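Local coordinates for alpha-catenin-like protein hmp-1 (Caenorhabditis elegans, PDB 5H5M) that binds beta-catenin and actin filaments in the cadherin-catenin complex of adherens junctions and is required for cell migration and shape changes during body enclosure and elongation, at residues I119-L124 against G285-R289; Q192-A197 against N212-Y216; V294-D299 against V310-V314. All blocks are in the same frame, centred on the assembly; numbering follows the deposited sequence.

Contact 1 (I119-L124 against G285-R289); sequences ISDAFL and GRALR
L124, just past helix 92-122, meets G285 at a CA-CA separation of 4.7 Å, and L124 O lies 3.2 Å from G285 CA. R286 makes the direct salt bridge across the contact. Its NH1 donates to OD1 of D121 (2.8 Å, 155° at the hydrogen) through the anti lone pair of OD1 and close to the guanidinium plane, whereas NH2 adds a weak bond to the same oxygen. The carboxylate is turned 64° from the guanidinium, and CD2 of L124 sits over the centre of one guanidinium face, 3.7 Å from CZ of R286. An alanine in place of R286 is likely to leave D121 OD1 without this charged mate and uncover CD2 of L124. The R289 chain, bent at chi2 and chi3, brings CD to 3.3 Å from O of F123, and its NE donates to a water (2.8 Å) that in turn donates to O of I119. Further salt bridges join D121 to R55, R286 to D251 and R289 to D232, and S120 OG is hydrogen-bonded to H247. The contact joins the end of helix 92-122 to helix 276-300, buried among helices 142-166, 207-233 and 237-260, where F123 packs on L227 and I159.

Contact 2 (Q192-A197 against N212-Y216); sequences QVAQAA and NMETY
Y216 and M213 supply most of the surface that helix 207-233 presents to A196 and its neighbours. The Y216 ring is approached from several directions: CB of Q192 reaches CE1 at 3.6 Å, CG2 of V193 lies near the ring plane at the CD1 edge (4.0 Å), and CB of A196 comes obliquely to CD2, also at 4.0 Å. Over one face, offset toward the rim, stands O of Q192, while the Q192 side chain crosses the tyrosine at about a right angle, its amide turned 83° from the ring. M213 fills the other part of the interface. Its CG is anti to the backbone N (chi1 -174°), and bends farther along bring SD to 3.7 Å from CB of A197 and CE to 4.1 Å from CG1 of V193. The two helix segments run antiparallel, 158° between their directions, their axes 9.2 Å apart at closest approach: this is an alpha-helical hairpin, consistent with the helical bundles of the vinculin/alpha-catenin family. The small side chain of A196 points at the opposing helix, and N212 comes close to it, ND2 3.5 Å from CB of A196. That amide nitrogen also donates to a water (2.8 Å), which donates to O of A196, so one water ties a side chain to the backbone across the contact. Further out, L130 touches both V193 and M213, L133 meets A197, and I134 backs M213, all from helix 128-137. F152 of helix 142-166 packs on V193, and L189, one turn before Q192, lies against Y216.

Contact 3 (V294-D299 against V310-V314); sequences VDAEMD and VKQAV
The carboxylate of D295 lies between K311 and V314: CD of K311 approaches OD2 from one side of its plane (3.4 Å), and CG1 of V314 from the opposite side (3.3 Å). OD2 is also 2.8 Å from a water that lies near O of K311. The second carboxylate, on D299, receives the ammonium of K311: NZ donates to OD1 at 2.8 Å in a salt bridge, using the syn lone pair. Bends at chi2 (-113°) and chi3 (-70°) lead the lysine chain past CB of M298 to that acid. D295 OD2 is 4.7 Å from NZ of K311, and its charge probably adds to the attraction without direct contact. Beneath this polar margin the contact is apolar. CG1 of V294 meets CG1 of V310 at 3.6 Å and also CG2 of V314, while CG of M298 packs on the same V310 methyl (3.7 Å). The two segments, on helices 276-300 and 305-339, run antiparallel (162°), as neighbours in a helical hairpin. Their buried side rests on helix 345-374, where L373 touches both M298 and V310 and I369 meets V294, and on helix 237-260, whose L241 also reaches V294.

In the fold
Contact 1 spans the longest sequence gap, and contact 2 is nested within the loop it closes; contact 3 follows contact 1 along the chain. Contacts 2 and 3 each join successive helices, 173-202 with 207-233 and 276-300 with 305-339, and their centres are about 35 Å apart. The centres of contacts 1 and 3 lie about 17 Å apart and their nearest atoms about 5 Å, without touching. The centre of contact 2 is about 25 Å from that of contact 1, farther from the chain centre. In this all-helical M domain, contact 1 connects the end of helix 92-122 to one helix of the hairpin in contact 3, through a buried, charge-rich contact between segments distant in sequence.

Contact 1 (I119-L124 against G285-R289)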
ATOM      1  N   ILE A 119       0.279   1.830  -1.293  1.00 22.60           N
ATOM      2  CA  ILE A 119      -0.869   1.227  -1.965  1.00 20.38           C
ATOM      3  C   ILE A 119      -1.999   0.953  -0.978  1.00 25.20           C
ATOM      4  O   ILE A 119      -3.177   1.164  -1.287  1.00 21.89           O
ATOM      5  CB  ILE A 119      -0.478  -0.084  -2.676  1.00 19.34           C
ATOM      6  CG1 ILE A 119       0.540   0.203  -3.784  1.00 20.38           C
ATOM      7  CG2 ILE A 119      -1.704  -0.780  -3.253  1.00 18.85           C
ATOM      8  CD1 ILE A 119       0.955  -1.019  -4.571  1.00 22.06           C
ATOM      9  N   SER A 120      -1.630   0.497   0.216  1.00 22.20           N
ATOM     10  CA  SER A 120      -2.601   0.222   1.269  1.00 18.12           C
ATOM     11  C   SER A 120      -3.379   1.484   1.641  1.00 18.61           C
ATOM     12  O   SER A 120      -4.605   1.454   1.732  1.00 19.63           O
ATOM     13  CB  SER A 120      -1.903  -0.361   2.503  1.00 19.21           C
ATOM     14  OG  SER A 120      -2.825  -0.636   3.546  1.00 21.48           O
ATOM     15  N   ASP A 121      -2.665   2.590   1.841  1.00 26.05           N
ATOM     16  CA  ASP A 121      -3.294   3.861   2.201  1.00 27.44           C
ATOM     17  C   ASP A 121      -4.107   4.467   1.057  1.00 26.99           C
ATOM     18  O   ASP A 121      -5.256   4.866   1.243  1.00 33.17           O
ATOM     19  CB  ASP A 121      -2.239   4.881   2.654  1.00 19.52           C
ATOM     20  CG  ASP A 121      -1.572   4.498   3.964  1.00 24.79           C
ATOM     21  OD1 ASP A 121      -2.157   3.703   4.727  1.00 28.86           O
ATOM     22  OD2 ASP A 121      -0.459   5.003   4.235  1.00 27.71           O
ATOM     23  N   ALA A 122      -3.503   4.531  -0.123  1.00 20.20           N
ATOM     24  CA  ALA A 122      -4.060   5.310  -1.226  1.00 17.94           C
ATOM     25  C   ALA A 122      -5.300   4.681  -1.854  1.00 17.95           C
ATOM     26  O   ALA A 122      -6.148   5.389  -2.395  1.00 22.30           O
ATOM     27  CB  ALA A 122      -2.996   5.531  -2.291  1.00 18.01           C
ATOM     28  N   PHE A 123      -5.410   3.358  -1.776  1.00 19.46           N
ATOM     29  CA  PHE A 123      -6.464   2.647  -2.495  1.00 18.83           C
ATOM     30  C   PHE A 123      -7.476   1.962  -1.580  1.00 20.83           C
ATOM     31  O   PHE A 123      -8.258   1.127  -2.034  1.00 22.90           O
ATOM     32  CB  PHE A 123      -5.842   1.619  -3.450  1.00 17.78           C
ATOM     33  CG  PHE A 123      -5.089   2.245  -4.592  1.00 21.39           C
ATOM     34  CD1 PHE A 123      -3.782   2.684  -4.422  1.00 21.16           C
ATOM     35  CD2 PHE A 123      -5.694   2.418  -5.828  1.00 17.07           C
ATOM     36  CE1 PHE A 123      -3.090   3.279  -5.466  1.00 18.16           C
ATOM     37  CE2 PHE A 123      -5.009   3.010  -6.878  1.00 23.44           C
ATOM     38  CZ  PHE A 123      -3.704   3.443  -6.697  1.00 19.74           C
ATOM     39  N   LEU A 124      -7.478   2.322  -0.299  1.00 22.32           N
ATOM     40  CA  LEU A 124      -8.439   1.730   0.630  1.00 24.72           C
ATOM     41  C   LEU A 124      -9.858   2.229   0.365  1.00 25.68           C
ATOM     42  O   LEU A 124     -10.825   1.592   0.774  1.00 27.72           O
ATOM     43  CB  LEU A 124      -8.037   2.001   2.090  1.00 26.55           C
ATOM     44  CG  LEU A 124      -8.133   3.371   2.774  1.00 33.96           C
ATOM     45  CD1 LEU A 124      -9.542   3.678   3.264  1.00 29.83           C
ATOM     46  CD2 LEU A 124      -7.161   3.421   3.947  1.00 34.82           C
ATOM     47  N   GLY A 285     -12.324   0.079   4.811  1.00 28.43           N
ATOM     48  CA  GLY A 285     -11.779   0.142   3.470  1.00 28.39           C
ATOM     49  C   GLY A 285     -10.688  -0.882   3.220  1.00 28.46           C
ATOM     50  O   GLY A 285     -10.698  -1.570   2.200  1.00 29.09           O
ATOM     51  N   ARG A 286      -9.748  -0.983   4.154  1.00 26.23           N
ATOM     52  CA  ARG A 286      -8.648  -1.934   4.039  1.00 28.88           C
ATOM     53  C   ARG A 286      -9.151  -3.375   4.068  1.00 28.89           C
ATOM     54  O   ARG A 286      -8.685  -4.223   3.305  1.00 24.62           O
ATOM     55  CB  ARG A 286      -7.630  -1.722   5.160  1.00 26.24           C
ATOM     56  CG  ARG A 286      -6.921  -0.374   5.146  1.00 28.66           C
ATOM     57  CD  ARG A 286      -5.751  -0.383   6.120  1.00 22.68           C
ATOM     58  NE  ARG A 286      -5.519   0.917   6.743  1.00 17.99           N
ATOM     59  CZ  ARG A 286      -4.749   1.872   6.227  1.00 19.17           C
ATOM     60  NH1 ARG A 286      -4.136   1.685   5.065  1.00 19.44           N
ATOM     61  NH2 ARG A 286      -4.599   3.019   6.874  1.00 23.39           N
ATOM     62  N   ALA A 287     -10.102  -3.643   4.957  1.00 22.71           N
ATOM     63  CA  ALA A 287     -10.678  -4.974   5.096  1.00 23.47           C
ATOM     64  C   ALA A 287     -11.362  -5.412   3.809  1.00 28.26           C
ATOM     65  O   ALA A 287     -11.248  -6.567   3.396  1.00 37.72           O
ATOM     66  CB  ALA A 287     -11.666  -5.011   6.262  1.00 19.21           C
ATOM     67  N   LEU A 288     -12.069  -4.486   3.172  1.00 25.16           N
ATOM     68  CA  LEU A 288     -12.766  -4.795   1.931  1.00 27.28           C
ATOM     69  C   LEU A 288     -11.777  -4.989   0.780  1.00 29.84           C
ATOM     70  O   LEU A 288     -12.012  -5.797  -0.124  1.00 33.35           O
ATOM     71  CB  LEU A 288     -13.781  -3.699   1.597  1.00 19.38           C
ATOM     72  CG  LEU A 288     -15.042  -3.719   2.468  1.00 36.75           C
ATOM     73  CD1 LEU A 288     -15.998  -2.586   2.107  1.00 22.36           C
ATOM     74  CD2 LEU A 288     -15.740  -5.069   2.360  1.00 26.11           C
ATOM     75  N   ARG A 289     -10.670  -4.252   0.816  1.00 17.53           N
ATOM     76  CA  ARG A 289      -9.603  -4.440  -0.163  1.00 26.19           C
ATOM     77  C   ARG A 289      -8.990  -5.834  -0.027  1.00 25.53           C
ATOM     78  O   ARG A 289      -8.705  -6.495  -1.025  1.00 21.87           O
ATOM     79  CB  ARG A 289      -8.529  -3.362  -0.004  1.00 16.57           C
ATOM     80  CG  ARG A 289      -8.880  -2.045  -0.672  1.00 18.46           C
ATOM     81  CD  ARG A 289      -8.681  -2.135  -2.185  1.00 18.39           C
ATOM     82  NE  ARG A 289      -7.262  -2.129  -2.535  1.00 26.57           N
ATOM     83  CZ  ARG A 289      -6.733  -2.798  -3.555  1.00 29.81           C
ATOM     84  NH1 ARG A 289      -7.499  -3.546  -4.340  1.00 30.63           N
ATOM     85  NH2 ARG A 289      -5.430  -2.727  -3.783  1.00 18.13           N
TER
HETATM   86  O   HOH W   1      -5.176  -0.869  -1.227  1.00 14.21           O

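Contact 2 (Q192-A197 against N212-Y216)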
ATOM      1  N   GLN A 192     -10.421  17.788 -14.704  1.00 29.05           N
ATOM      2  CA  GLN A 192     -11.593  17.925 -15.557  1.00 29.60           C
ATOM      3  C   GLN A 192     -12.825  17.370 -14.857  1.00 28.34           C
ATOM      4  O   GLN A 192     -13.917  17.928 -14.974  1.00 33.26           O
ATOM      5  CB  GLN A 192     -11.371  17.215 -16.894  1.00 30.00           C
ATOM      6  CG  GLN A 192     -10.142  17.700 -17.643  1.00 30.90           C
ATOM      7  CD  GLN A 192      -9.871  16.900 -18.904  1.00 40.52           C
ATOM      8  OE1 GLN A 192     -10.571  15.933 -19.203  1.00 50.90           O
ATOM      9  NE2 GLN A 192      -8.850  17.301 -19.650  1.00 36.37           N
ATOM     10  N   VAL A 193     -12.642  16.268 -14.133  1.00 32.32           N
ATOM     11  CA  VAL A 193     -13.711  15.691 -13.324  1.00 23.72           C
ATOM     12  C   VAL A 193     -14.164  16.697 -12.272  1.00 24.76           C
ATOM     13  O   VAL A 193     -15.360  16.896 -12.064  1.00 33.49           O
ATOM     14  CB  VAL A 193     -13.269  14.385 -12.631  1.00 29.75           C
ATOM     15  CG1 VAL A 193     -14.334  13.911 -11.647  1.00 21.98           C
ATOM     16  CG2 VAL A 193     -12.977  13.308 -13.659  1.00 25.69           C
ATOM     17  N   ALA A 194     -13.199  17.340 -11.623  1.00 35.06           N
ATOM     18  CA  ALA A 194     -13.490  18.364 -10.623  1.00 38.32           C
ATOM     19  C   ALA A 194     -14.321  19.499 -11.217  1.00 29.90           C
ATOM     20  O   ALA A 194     -15.347  19.881 -10.660  1.00 27.34           O
ATOM     21  CB  ALA A 194     -12.201  18.908 -10.028  1.00 33.93           C
ATOM     22  N   GLN A 195     -13.876  20.023 -12.355  1.00 24.39           N
ATOM     23  CA  GLN A 195     -14.569  21.122 -13.022  1.00 28.01           C
ATOM     24  C   GLN A 195     -15.975  20.741 -13.482  1.00 31.65           C
ATOM     25  O   GLN A 195     -16.881  21.573 -13.466  1.00 45.41           O
ATOM     26  CB  GLN A 195     -13.750  21.621 -14.216  1.00 29.96           C
ATOM     27  CG  GLN A 195     -12.461  22.320 -13.823  1.00 36.39           C
ATOM     28  CD  GLN A 195     -12.693  23.479 -12.870  1.00 40.49           C
ATOM     29  OE1 GLN A 195     -13.637  24.254 -13.029  1.00 51.35           O
ATOM     30  NE2 GLN A 195     -11.833  23.599 -11.867  1.00 39.93           N
ATOM     31  N   ALA A 196     -16.152  19.488 -13.895  1.00 26.67           N
ATOM     32  CA  ALA A 196     -17.466  18.996 -14.303  1.00 30.18           C
ATOM     33  C   ALA A 196     -18.457  19.072 -13.143  1.00 29.79           C
ATOM     34  O   ALA A 196     -19.645  19.328 -13.342  1.00 32.02           O
ATOM     35  CB  ALA A 196     -17.367  17.572 -14.821  1.00 26.07           C
ATOM     36  N   ALA A 197     -17.957  18.847 -11.933  1.00 30.05           N
ATOM     37  CA  ALA A 197     -18.784  18.911 -10.733  1.00 36.53           C
ATOM     38  C   ALA A 197     -19.112  20.356 -10.379  1.00 31.55           C
ATOM     39  O   ALA A 197     -20.221  20.659  -9.942  1.00 39.86           O
ATOM     40  CB  ALA A 197     -18.088  18.221  -9.569  1.00 27.26           C
ATOM     41  N   ASN A 212     -23.185  15.126 -18.152  1.00 43.90           N
ATOM     42  CA  ASN A 212     -21.764  15.410 -18.305  1.00 38.02           C
ATOM     43  C   ASN A 212     -20.971  14.963 -17.085  1.00 34.58           C
ATOM     44  O   ASN A 212     -19.854  14.469 -17.214  1.00 38.87           O
ATOM     45  CB  ASN A 212     -21.528  16.899 -18.566  1.00 39.00           C
ATOM     46  CG  ASN A 212     -20.049  17.250 -18.635  1.00 41.01           C
ATOM     47  OD1 ASN A 212     -19.402  17.062 -19.666  1.00 37.51           O
ATOM     48  ND2 ASN A 212     -19.512  17.764 -17.536  1.00 30.32           N
ATOM     49  N   MET A 213     -21.550  15.134 -15.900  1.00 35.70           N
ATOM     50  CA  MET A 213     -20.907  14.655 -14.683  1.00 40.38           C
ATOM     51  C   MET A 213     -20.780  13.141 -14.714  1.00 38.05           C
ATOM     52  O   MET A 213     -19.733  12.589 -14.382  1.00 30.60           O
ATOM     53  CB  MET A 213     -21.684  15.078 -13.432  1.00 41.47           C
ATOM     54  CG  MET A 213     -20.955  14.722 -12.142  1.00 30.00           C
ATOM     55  SD  MET A 213     -19.446  15.695 -11.951  1.00 34.95           S
ATOM     56  CE  MET A 213     -18.328  14.514 -11.212  1.00 48.48           C
ATOM     57  N   GLU A 214     -21.856  12.477 -15.124  1.00 36.64           N
ATOM     58  CA  GLU A 214     -21.902  11.022 -15.125  1.00 39.20           C
ATOM     59  C   GLU A 214     -20.939  10.434 -16.150  1.00 40.28           C
ATOM     60  O   GLU A 214     -20.354   9.374 -15.923  1.00 35.15           O
ATOM     61  CB  GLU A 214     -23.330  10.535 -15.390  1.00 43.96           C
ATOM     62  CG  GLU A 214     -23.719   9.280 -14.609  1.00 47.93           C
ATOM     63  CD  GLU A 214     -23.908   9.536 -13.118  1.00 60.62           C
ATOM     64  OE1 GLU A 214     -23.724  10.688 -12.663  1.00 61.36           O
ATOM     65  OE2 GLU A 214     -24.245   8.576 -12.395  1.00 72.66           O
ATOM     66  N   THR A 215     -20.776  11.124 -17.274  1.00 32.63           N
ATOM     67  CA  THR A 215     -19.813  10.706 -18.285  1.00 39.59           C
ATOM     68  C   THR A 215     -18.396  10.728 -17.708  1.00 35.19           C
ATOM     69  O   THR A 215     -17.625   9.782 -17.886  1.00 34.92           O
ATOM     70  CB  THR A 215     -19.887  11.604 -19.538  1.00 39.54           C
ATOM     71  OG1 THR A 215     -21.121  11.362 -20.223  1.00 39.67           O
ATOM     72  CG2 THR A 215     -18.728  11.312 -20.484  1.00 38.81           C
ATOM     73  N   TYR A 216     -18.068  11.808 -17.006  1.00 27.85           N
ATOM     74  CA  TYR A 216     -16.765  11.941 -16.362  1.00 26.92           C
ATOM     75  C   TYR A 216     -16.600  10.967 -15.208  1.00 30.50           C
ATOM     76  O   TYR A 216     -15.519  10.413 -15.004  1.00 37.16           O
ATOM     77  CB  TYR A 216     -16.552  13.376 -15.870  1.00 26.68           C
ATOM     78  CG  TYR A 216     -15.989  14.273 -16.940  1.00 31.35           C
ATOM     79  CD1 TYR A 216     -14.618  14.391 -17.120  1.00 23.73           C
ATOM     80  CD2 TYR A 216     -16.826  14.982 -17.792  1.00 28.64           C
ATOM     81  CE1 TYR A 216     -14.095  15.201 -18.108  1.00 27.48           C
ATOM     82  CE2 TYR A 216     -16.314  15.793 -18.785  1.00 28.51           C
ATOM     83  CZ  TYR A 216     -14.947  15.898 -18.938  1.00 28.63           C
ATOM     84  OH  TYR A 216     -14.429  16.704 -19.922  1.00 41.82           O
TER
HETATM   85  O   HOH W   2     -21.135  18.976 -15.637  1.00 28.88           O

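Contact 3 (V294-D299 against V310-V314)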
ATOM      1  N   VAL A 294      -8.000 -11.168  -2.243  1.00 25.76           N
ATOM      2  CA  VAL A 294      -7.902 -12.598  -1.972  1.00 25.44           C
ATOM      3  C   VAL A 294      -8.919 -13.380  -2.805  1.00 23.88           C
ATOM      4  O   VAL A 294      -8.606 -14.456  -3.322  1.00 20.21           O
ATOM      5  CB  VAL A 294      -8.098 -12.911  -0.475  1.00 25.41           C
ATOM      6  CG1 VAL A 294      -8.017 -14.398  -0.237  1.00 16.80           C
ATOM      7  CG2 VAL A 294      -7.042 -12.199   0.357  1.00 15.38           C
ATOM      8  N   ASP A 295     -10.124 -12.834  -2.943  1.00 18.08           N
ATOM      9  CA  ASP A 295     -11.151 -13.441  -3.790  1.00 26.22           C
ATOM     10  C   ASP A 295     -10.681 -13.571  -5.240  1.00 29.62           C
ATOM     11  O   ASP A 295     -10.863 -14.616  -5.872  1.00 27.98           O
ATOM     12  CB  ASP A 295     -12.449 -12.628  -3.738  1.00 22.63           C
ATOM     13  CG  ASP A 295     -13.403 -13.119  -2.662  1.00 32.48           C
ATOM     14  OD1 ASP A 295     -14.523 -12.574  -2.564  1.00 35.96           O
ATOM     15  OD2 ASP A 295     -13.037 -14.056  -1.923  1.00 34.15           O
ATOM     16  N   ALA A 296     -10.081 -12.507  -5.762  1.00 26.55           N
ATOM     17  CA  ALA A 296      -9.563 -12.522  -7.127  1.00 28.79           C
ATOM     18  C   ALA A 296      -8.448 -13.556  -7.277  1.00 21.97           C
ATOM     19  O   ALA A 296      -8.394 -14.275  -8.272  1.00 23.78           O
ATOM     20  CB  ALA A 296      -9.063 -11.137  -7.523  1.00 31.66           C
ATOM     21  N   GLU A 297      -7.571 -13.632  -6.280  1.00 19.34           N
ATOM     22  CA  GLU A 297      -6.462 -14.586  -6.291  1.00 18.91           C
ATOM     23  C   GLU A 297      -6.951 -16.030  -6.373  1.00 20.49           C
ATOM     24  O   GLU A 297      -6.367 -16.854  -7.072  1.00 28.53           O
ATOM     25  CB  GLU A 297      -5.590 -14.402  -5.048  1.00 18.24           C
ATOM     26  CG  GLU A 297      -4.336 -15.261  -5.029  1.00 29.91           C
ATOM     27  CD  GLU A 297      -3.145 -14.588  -5.690  1.00 42.58           C
ATOM     28  OE1 GLU A 297      -3.309 -13.466  -6.219  1.00 43.90           O
ATOM     29  OE2 GLU A 297      -2.044 -15.178  -5.671  1.00 47.19           O
ATOM     30  N   MET A 298      -8.031 -16.328  -5.658  1.00 25.80           N
ATOM     31  CA  MET A 298      -8.600 -17.672  -5.642  1.00 21.26           C
ATOM     32  C   MET A 298      -9.359 -18.006  -6.927  1.00 22.03           C
ATOM     33  O   MET A 298      -9.295 -19.136  -7.410  1.00 22.56           O
ATOM     34  CB  MET A 298      -9.523 -17.837  -4.432  1.00 20.08           C
ATOM     35  CG  MET A 298      -8.826 -17.708  -3.072  1.00 25.45           C
ATOM     36  SD  MET A 298      -7.553 -18.954  -2.743  1.00 25.58           S
ATOM     37  CE  MET A 298      -6.070 -18.104  -3.282  1.00 19.00           C
ATOM     38  N   ASP A 299     -10.076 -17.027  -7.474  1.00 23.62           N
ATOM     39  CA  ASP A 299     -10.857 -17.237  -8.694  1.00 23.52           C
ATOM     40  C   ASP A 299      -9.974 -17.554  -9.899  1.00 24.55           C
ATOM     41  O   ASP A 299     -10.407 -18.226 -10.835  1.00 33.63           O
ATOM     42  CB  ASP A 299     -11.724 -16.011  -9.000  1.00 28.64           C
ATOM     43  CG  ASP A 299     -12.916 -15.891  -8.067  1.00 36.98           C
ATOM     44  OD1 ASP A 299     -13.304 -16.914  -7.463  1.00 40.53           O
ATOM     45  OD2 ASP A 299     -13.465 -14.777  -7.940  1.00 42.97           O
ATOM     46  N   VAL A 310     -10.789 -20.868   1.539  1.00 28.38           N
ATOM     47  CA  VAL A 310     -10.275 -19.508   1.634  1.00 28.25           C
ATOM     48  C   VAL A 310     -11.371 -18.480   1.343  1.00 29.89           C
ATOM     49  O   VAL A 310     -11.506 -17.491   2.062  1.00 23.47           O
ATOM     50  CB  VAL A 310      -9.090 -19.293   0.669  1.00 25.52           C
ATOM     51  CG1 VAL A 310      -8.727 -17.824   0.585  1.00 20.45           C
ATOM     52  CG2 VAL A 310      -7.889 -20.121   1.113  1.00 23.34           C
ATOM     53  N   LYS A 311     -12.159 -18.721   0.298  1.00 28.29           N
ATOM     54  CA  LYS A 311     -13.266 -17.829  -0.044  1.00 29.34           C
ATOM     55  C   LYS A 311     -14.303 -17.790   1.078  1.00 29.43           C
ATOM     56  O   LYS A 311     -14.948 -16.765   1.303  1.00 30.74           O
ATOM     57  CB  LYS A 311     -13.925 -18.258  -1.358  1.00 28.01           C
ATOM     58  CG  LYS A 311     -13.012 -18.135  -2.575  1.00 28.88           C
ATOM     59  CD  LYS A 311     -13.475 -17.061  -3.544  1.00 32.45           C
ATOM     60  CE  LYS A 311     -14.749 -17.468  -4.256  1.00 45.11           C
ATOM     61  NZ  LYS A 311     -15.108 -16.509  -5.336  1.00 52.53           N
ATOM     62  N   GLN A 312     -14.452 -18.908   1.780  1.00 27.93           N
ATOM     63  CA  GLN A 312     -15.355 -18.980   2.922  1.00 28.47           C
ATOM     64  C   GLN A 312     -14.887 -18.057   4.049  1.00 37.26           C
ATOM     65  O   GLN A 312     -15.688 -17.340   4.654  1.00 30.00           O
ATOM     66  CB  GLN A 312     -15.463 -20.417   3.431  1.00 47.11           C
ATOM     67  CG  GLN A 312     -16.412 -20.583   4.604  1.00 58.10           C
ATOM     68  CD  GLN A 312     -17.841 -20.232   4.244  1.00 66.65           C
ATOM     69  OE1 GLN A 312     -18.406 -20.777   3.295  1.00 78.66           O
ATOM     70  NE2 GLN A 312     -18.434 -19.314   5.001  1.00 54.73           N
ATOM     71  N   ALA A 313     -13.589 -18.080   4.327  1.00 25.78           N
ATOM     72  CA  ALA A 313     -13.012 -17.219   5.351  1.00 24.54           C
ATOM     73  C   ALA A 313     -13.164 -15.751   4.962  1.00 27.36           C
ATOM     74  O   ALA A 313     -13.443 -14.897   5.809  1.00 25.90           O
ATOM     75  CB  ALA A 313     -11.548 -17.567   5.577  1.00 23.89           C
ATOM     76  N   VAL A 314     -12.987 -15.468   3.675  1.00 26.23           N
ATOM     77  CA  VAL A 314     -13.161 -14.118   3.147  1.00 29.41           C
ATOM     78  C   VAL A 314     -14.610 -13.658   3.284  1.00 32.59           C
ATOM     79  O   VAL A 314     -14.881 -12.515   3.657  1.00 30.64           O
ATOM     80  CB  VAL A 314     -12.740 -14.038   1.668  1.00 23.71           C
ATOM     81  CG1 VAL A 314     -13.160 -12.707   1.059  1.00 21.91           C
ATOM     82  CG2 VAL A 314     -11.237 -14.248   1.536  1.00 18.68           C
TER
HETATM   83  O   HOH W   3     -15.508 -14.719  -0.677  1.00 27.24           O